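Long-range contact in alpha-catenin-like protein hmp-1 (Caenorhabditis elegans, PDB 5H5M), which links the cadherin-catenin complex of adherens junctions to actin filaments and is required for cell migration and shape changes during embryonic body enclosure and elongation: residues A[237-249]-A[362-374]. Sequence-based numbering, arbitrary orientation.
Sequences LDDFLAVSEAHIV and VHDAVKDIRHALL
R370 reaches from helix 345-374 across to helix 237-260 and lays its guanidinium over the backbone there, with A242 CA against one face, 3.3 Å above the plane. A bend at chi3 (65°) turns the group across the partner helix, past L241, whose CB lies 3.7 Å from R370 NE. Two carboxylates then meet the guanidinium at its edge. NH1 of R370 donates to OE1 of E245 at 2.8 Å, within the guanidinium plane but from above the carboxylate plane, the two planes being 65° apart. NH2 of R370 makes a weaker, 3.4 Å salt bridge to OD2 of D238; one water joins this oxygen to R370 NE, and a second links D238 OD1 weakly to NH2. With an alanine in place of R370, the carboxylates of D238 and E245 would probably lose their shared cation and E245 would be freer to turn. E245 is itself a knob among H363, V366, K367 and R370. Its extended chain crosses the H363 side chain at about a right angle, CG of E245 lying 3.3 Å from NE2 of H363; V249 CG2 also touches this nitrogen. Beneath this polar layer, I248 CD1 packs on V366 CG2 at 3.8 Å and on V362 CG1. Toward the other end, L241 and L373 meet tip to tip, CD1 to CD1 at 3.5 Å. L237 rests on helix 276-300 and V362 on helix 305-339, so both remaining helices back the pair. E245 and R370, each a knob in the other's helix, interlock the two here. The axes of 237-249 and 362-374, 166° apart and 10.2 Å at closest, show the near-antiparallel packing characteristic of the four-helix bundles of vinculin/alpha-catenin proteins, here the C-terminal bundle of the M domain.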
loop_
_atom_site.group_PDB
_atom_site.type_symbol
_atom_site.label_atom_id
_atom_site.label_comp_id
_atom_site.label_asym_id
_atom_site.label_seq_id
_atom_site.Cartn_x
_atom_site.Cartn_y
_atom_site.Cartn_z
ATOM N N LEU A 237 6.005 0.790 9.696
ATOM C CA LEU A 237 5.386 -0.511 9.924
ATOM C C LEU A 237 3.934 -0.413 10.393
ATOM O O LEU A 237 3.086 -1.190 9.955
ATOM C CB LEU A 237 6.205 -1.305 10.943
ATOM C CG LEU A 237 5.662 -2.669 11.374
ATOM C CD1 LEU A 237 5.466 -3.571 10.172
ATOM C CD2 LEU A 237 6.604 -3.314 12.381
ATOM N N ASP A 238 3.643 0.541 11.271
ATOM C CA ASP A 238 2.290 0.654 11.803
ATOM C C ASP A 238 1.276 1.018 10.722
ATOM O O ASP A 238 0.175 0.465 10.695
ATOM C CB ASP A 238 2.221 1.679 12.926
ATOM C CG ASP A 238 0.859 1.706 13.589
ATOM O OD1 ASP A 238 0.068 2.627 13.291
ATOM O OD2 ASP A 238 0.569 0.785 14.385
ATOM N N ASP A 239 1.645 1.949 9.847
ATOM C CA ASP A 239 0.808 2.288 8.700
ATOM C C ASP A 239 0.519 1.050 7.856
ATOM O O ASP A 239 -0.628 0.798 7.471
ATOM C CB ASP A 239 1.470 3.358 7.832
ATOM C CG ASP A 239 1.475 4.720 8.488
ATOM O OD1 ASP A 239 0.639 4.953 9.385
ATOM O OD2 ASP A 239 2.311 5.561 8.098
ATOM N N PHE A 240 1.561 0.271 7.581
ATOM C CA PHE A 240 1.392 -0.892 6.725
ATOM C C PHE A 240 0.464 -1.921 7.359
ATOM O O PHE A 240 -0.383 -2.489 6.681
ATOM C CB PHE A 240 2.734 -1.542 6.395
ATOM C CG PHE A 240 2.615 -2.668 5.411
ATOM C CD1 PHE A 240 2.480 -2.406 4.057
ATOM C CD2 PHE A 240 2.607 -3.987 5.839
ATOM C CE1 PHE A 240 2.355 -3.436 3.146
ATOM C CE2 PHE A 240 2.485 -5.022 4.932
ATOM C CZ PHE A 240 2.356 -4.746 3.584
ATOM N N LEU A 241 0.616 -2.146 8.660
ATOM C CA LEU A 241 -0.205 -3.126 9.356
ATOM C C LEU A 241 -1.641 -2.640 9.523
ATOM O O LEU A 241 -2.580 -3.434 9.456
ATOM C CB LEU A 241 0.403 -3.457 10.720
ATOM C CG LEU A 241 1.781 -4.121 10.689
ATOM C CD1 LEU A 241 2.187 -4.552 12.082
ATOM C CD2 LEU A 241 1.805 -5.307 9.732
ATOM N N ALA A 242 -1.811 -1.337 9.738
ATOM C CA ALA A 242 -3.142 -0.762 9.921
ATOM C C ALA A 242 -3.939 -0.808 8.619
ATOM O O ALA A 242 -5.129 -1.126 8.619
ATOM C CB ALA A 242 -3.041 0.671 10.435
ATOM N N VAL A 243 -3.274 -0.491 7.514
ATOM C CA VAL A 243 -3.897 -0.546 6.198
ATOM C C VAL A 243 -4.130 -1.997 5.768
ATOM O O VAL A 243 -5.188 -2.327 5.230
ATOM C CB VAL A 243 -3.042 0.188 5.141
ATOM C CG1 VAL A 243 -3.530 -0.121 3.736
ATOM C CG2 VAL A 243 -3.056 1.689 5.395
ATOM N N SER A 244 -3.148 -2.860 6.018
ATOM C CA SER A 244 -3.283 -4.284 5.706
ATOM C C SER A 244 -4.506 -4.881 6.390
ATOM O O SER A 244 -5.289 -5.599 5.767
ATOM C CB SER A 244 -2.031 -5.060 6.122
ATOM O OG SER A 244 -0.939 -4.769 5.270
ATOM N N GLU A 245 -4.668 -4.568 7.671
ATOM C CA GLU A 245 -5.806 -5.060 8.437
ATOM C C GLU A 245 -7.122 -4.529 7.870
ATOM O O GLU A 245 -8.092 -5.270 7.737
ATOM C CB GLU A 245 -5.662 -4.667 9.907
ATOM C CG GLU A 245 -6.786 -5.144 10.801
ATOM C CD GLU A 245 -6.623 -4.670 12.233
ATOM O OE1 GLU A 245 -5.473 -4.637 12.725
ATOM O OE2 GLU A 245 -7.644 -4.324 12.864
ATOM N N ALA A 246 -7.144 -3.246 7.527
ATOM C CA ALA A 246 -8.338 -2.628 6.968
ATOM C C ALA A 246 -8.662 -3.198 5.588
ATOM O O ALA A 246 -9.826 -3.354 5.230
ATOM C CB ALA A 246 -8.166 -1.113 6.890
ATOM N N HIS A 247 -7.625 -3.507 4.817
ATOM C CA HIS A 247 -7.815 -4.022 3.467
ATOM C C HIS A 247 -8.310 -5.470 3.483
ATOM O O HIS A 247 -9.085 -5.874 2.618
ATOM C CB HIS A 247 -6.519 -3.906 2.664
ATOM C CG HIS A 247 -6.250 -2.526 2.146
ATOM N ND1 HIS A 247 -5.239 -2.247 1.256
ATOM C CD2 HIS A 247 -6.875 -1.348 2.394
ATOM C CE1 HIS A 247 -5.248 -0.953 0.973
ATOM N NE2 HIS A 247 -6.228 -0.388 1.652
ATOM N N ILE A 248 -7.858 -6.243 4.466
ATOM C CA ILE A 248 -8.329 -7.613 4.649
ATOM C C ILE A 248 -9.834 -7.624 4.927
ATOM O O ILE A 248 -10.561 -8.498 4.449
ATOM C CB ILE A 248 -7.567 -8.321 5.795
ATOM C CG1 ILE A 248 -6.137 -8.646 5.357
ATOM C CG2 ILE A 248 -8.269 -9.599 6.208
ATOM C CD1 ILE A 248 -5.266 -9.190 6.464
ATOM N N VAL A 249 -10.299 -6.633 5.684
ATOM C CA VAL A 249 -11.726 -6.459 5.938
ATOM C C VAL A 249 -12.473 -6.125 4.645
ATOM O O VAL A 249 -13.521 -6.707 4.361
ATOM C CB VAL A 249 -11.980 -5.355 6.984
ATOM C CG1 VAL A 249 -13.463 -4.982 7.039
ATOM C CG2 VAL A 249 -11.475 -5.795 8.351
ATOM N N VAL A 362 -7.494 -15.311 9.468
ATOM C CA VAL A 362 -6.417 -14.431 9.037
ATOM C C VAL A 362 -6.426 -13.110 9.803
ATOM O O VAL A 362 -5.388 -12.646 10.276
ATOM C CB VAL A 362 -6.512 -14.142 7.522
ATOM C CG1 VAL A 362 -5.475 -13.112 7.102
ATOM C CG2 VAL A 362 -6.353 -15.428 6.720
ATOM N N HIS A 363 -7.610 -12.521 9.932
ATOM C CA HIS A 363 -7.774 -11.189 10.510
ATOM C C HIS A 363 -7.377 -11.122 11.990
ATOM O O HIS A 363 -6.643 -10.219 12.396
ATOM C CB HIS A 363 -9.225 -10.728 10.331
ATOM C CG HIS A 363 -9.446 -9.282 10.644
ATOM N ND1 HIS A 363 -10.276 -8.860 11.661
ATOM C CD2 HIS A 363 -8.951 -8.158 10.075
ATOM C CE1 HIS A 363 -10.282 -7.540 11.704
ATOM N NE2 HIS A 363 -9.485 -7.090 10.752
ATOM N N ASP A 364 -7.867 -12.069 12.788
ATOM C CA ASP A 364 -7.504 -12.153 14.204
ATOM C C ASP A 364 -6.001 -12.325 14.382
ATOM O O ASP A 364 -5.393 -11.723 15.272
ATOM C CB ASP A 364 -8.226 -13.314 14.894
ATOM C CG ASP A 364 -9.648 -12.971 15.298
ATOM O OD1 ASP A 364 -9.998 -11.773 15.328
ATOM O OD2 ASP A 364 -10.416 -13.908 15.601
ATOM N N ALA A 365 -5.411 -13.165 13.535
ATOM C CA ALA A 365 -3.985 -13.446 13.609
ATOM C C ALA A 365 -3.172 -12.188 13.316
ATOM O O ALA A 365 -2.119 -11.968 13.913
ATOM C CB ALA A 365 -3.614 -14.562 12.650
ATOM N N VAL A 366 -3.668 -11.361 12.401
ATOM C CA VAL A 366 -3.022 -10.088 12.105
ATOM C C VAL A 366 -3.099 -9.162 13.315
ATOM O O VAL A 366 -2.122 -8.492 13.652
ATOM C CB VAL A 366 -3.652 -9.405 10.871
ATOM C CG1 VAL A 366 -3.186 -7.962 10.753
ATOM C CG2 VAL A 366 -3.293 -10.177 9.609
ATOM N N LYS A 367 -4.249 -9.149 13.984
ATOM C CA LYS A 367 -4.426 -8.325 15.178
ATOM C C LYS A 367 -3.531 -8.794 16.328
ATOM O O LYS A 367 -3.063 -7.983 17.125
ATOM C CB LYS A 367 -5.890 -8.321 15.627
ATOM C CG LYS A 367 -6.831 -7.606 14.668
ATOM C CD LYS A 367 -8.215 -7.426 15.275
ATOM C CE LYS A 367 -8.906 -8.762 15.472
ATOM N NZ LYS A 367 -10.294 -8.607 15.989
ATOM N N ASP A 368 -3.302 -10.103 16.408
ATOM C CA ASP A 368 -2.428 -10.667 17.433
ATOM C C ASP A 368 -0.986 -10.233 17.208
ATOM O O ASP A 368 -0.256 -9.946 18.156
ATOM C CB ASP A 368 -2.519 -12.197 17.448
ATOM C CG ASP A 368 -3.865 -12.700 17.944
ATOM O OD1 ASP A 368 -4.601 -11.918 18.582
ATOM O OD2 ASP A 368 -4.182 -13.883 17.700
ATOM N N ILE A 369 -0.583 -10.188 15.942
ATOM C CA ILE A 369 0.752 -9.741 15.573
ATOM C C ILE A 369 0.955 -8.288 15.992
ATOM O O ILE A 369 1.962 -7.944 16.608
ATOM C CB ILE A 369 0.993 -9.890 14.062
ATOM C CG1 ILE A 369 1.028 -11.371 13.678
ATOM C CG2 ILE A 369 2.286 -9.212 13.653
ATOM C CD1 ILE A 369 1.028 -11.618 12.181
ATOM N N ARG A 370 -0.021 -7.446 15.674
ATOM C CA ARG A 370 0.038 -6.033 16.035
ATOM C C ARG A 370 0.038 -5.853 17.547
ATOM O O ARG A 370 0.683 -4.947 18.076
ATOM C CB ARG A 370 -1.133 -5.270 15.409
ATOM C CG ARG A 370 -1.183 -5.372 13.883
ATOM C CD ARG A 370 -2.241 -4.454 13.299
ATOM N NE ARG A 370 -1.913 -3.052 13.524
ATOM C CZ ARG A 370 -2.771 -2.049 13.382
ATOM N NH1 ARG A 370 -4.023 -2.292 13.017
ATOM N NH2 ARG A 370 -2.377 -0.800 13.609
ATOM N N HIS A 371 -0.680 -6.728 18.241
ATOM C CA HIS A 371 -0.757 -6.672 19.692
ATOM C C HIS A 371 0.584 -7.052 20.325
ATOM O O HIS A 371 1.056 -6.389 21.255
ATOM C CB HIS A 371 -1.869 -7.589 20.202
ATOM C CG HIS A 371 -2.055 -7.544 21.686
ATOM N ND1 HIS A 371 -2.245 -6.368 22.377
ATOM C CD2 HIS A 371 -2.071 -8.532 22.612
ATOM C CE1 HIS A 371 -2.375 -6.632 23.665
ATOM N NE2 HIS A 371 -2.274 -7.938 23.834
ATOM N N ALA A 372 1.193 -8.118 19.812
ATOM C CA ALA A 372 2.493 -8.573 20.298
ATOM C C ALA A 372 3.573 -7.504 20.126
ATOM O O ALA A 372 4.473 -7.386 20.956
ATOM C CB ALA A 372 2.905 -9.856 19.585
ATOM N N LEU A 373 3.476 -6.726 19.052
ATOM C CA LEU A 373 4.444 -5.668 18.774
ATOM C C LEU A 373 4.366 -4.538 19.799
ATOM O O LEU A 373 5.319 -3.775 19.967
ATOM C CB LEU A 373 4.231 -5.113 17.365
ATOM C CG LEU A 373 4.673 -6.019 16.212
ATOM C CD1 LEU A 373 3.999 -5.599 14.924
ATOM C CD2 LEU A 373 6.183 -5.985 16.055
ATOM N N LEU A 374 3.226 -4.440 20.480
ATOM C CA LEU A 374 3.027 -3.440 21.527
ATOM C C LEU A 374 3.663 -3.864 22.849
ATOM O O LEU A 374 4.111 -3.023 23.627
ATOM C CB LEU A 374 1.534 -3.175 21.737
ATOM C CG LEU A 374 0.777 -2.572 20.555
ATOM C CD1 LEU A 374 -0.706 -2.461 20.875
ATOM C CD2 LEU A 374 1.363 -1.218 20.178
HETATM O O HOH W 1 0.611 -2.216 14.290
HETATM O O HOH W 2 -2.805 2.036 14.156
#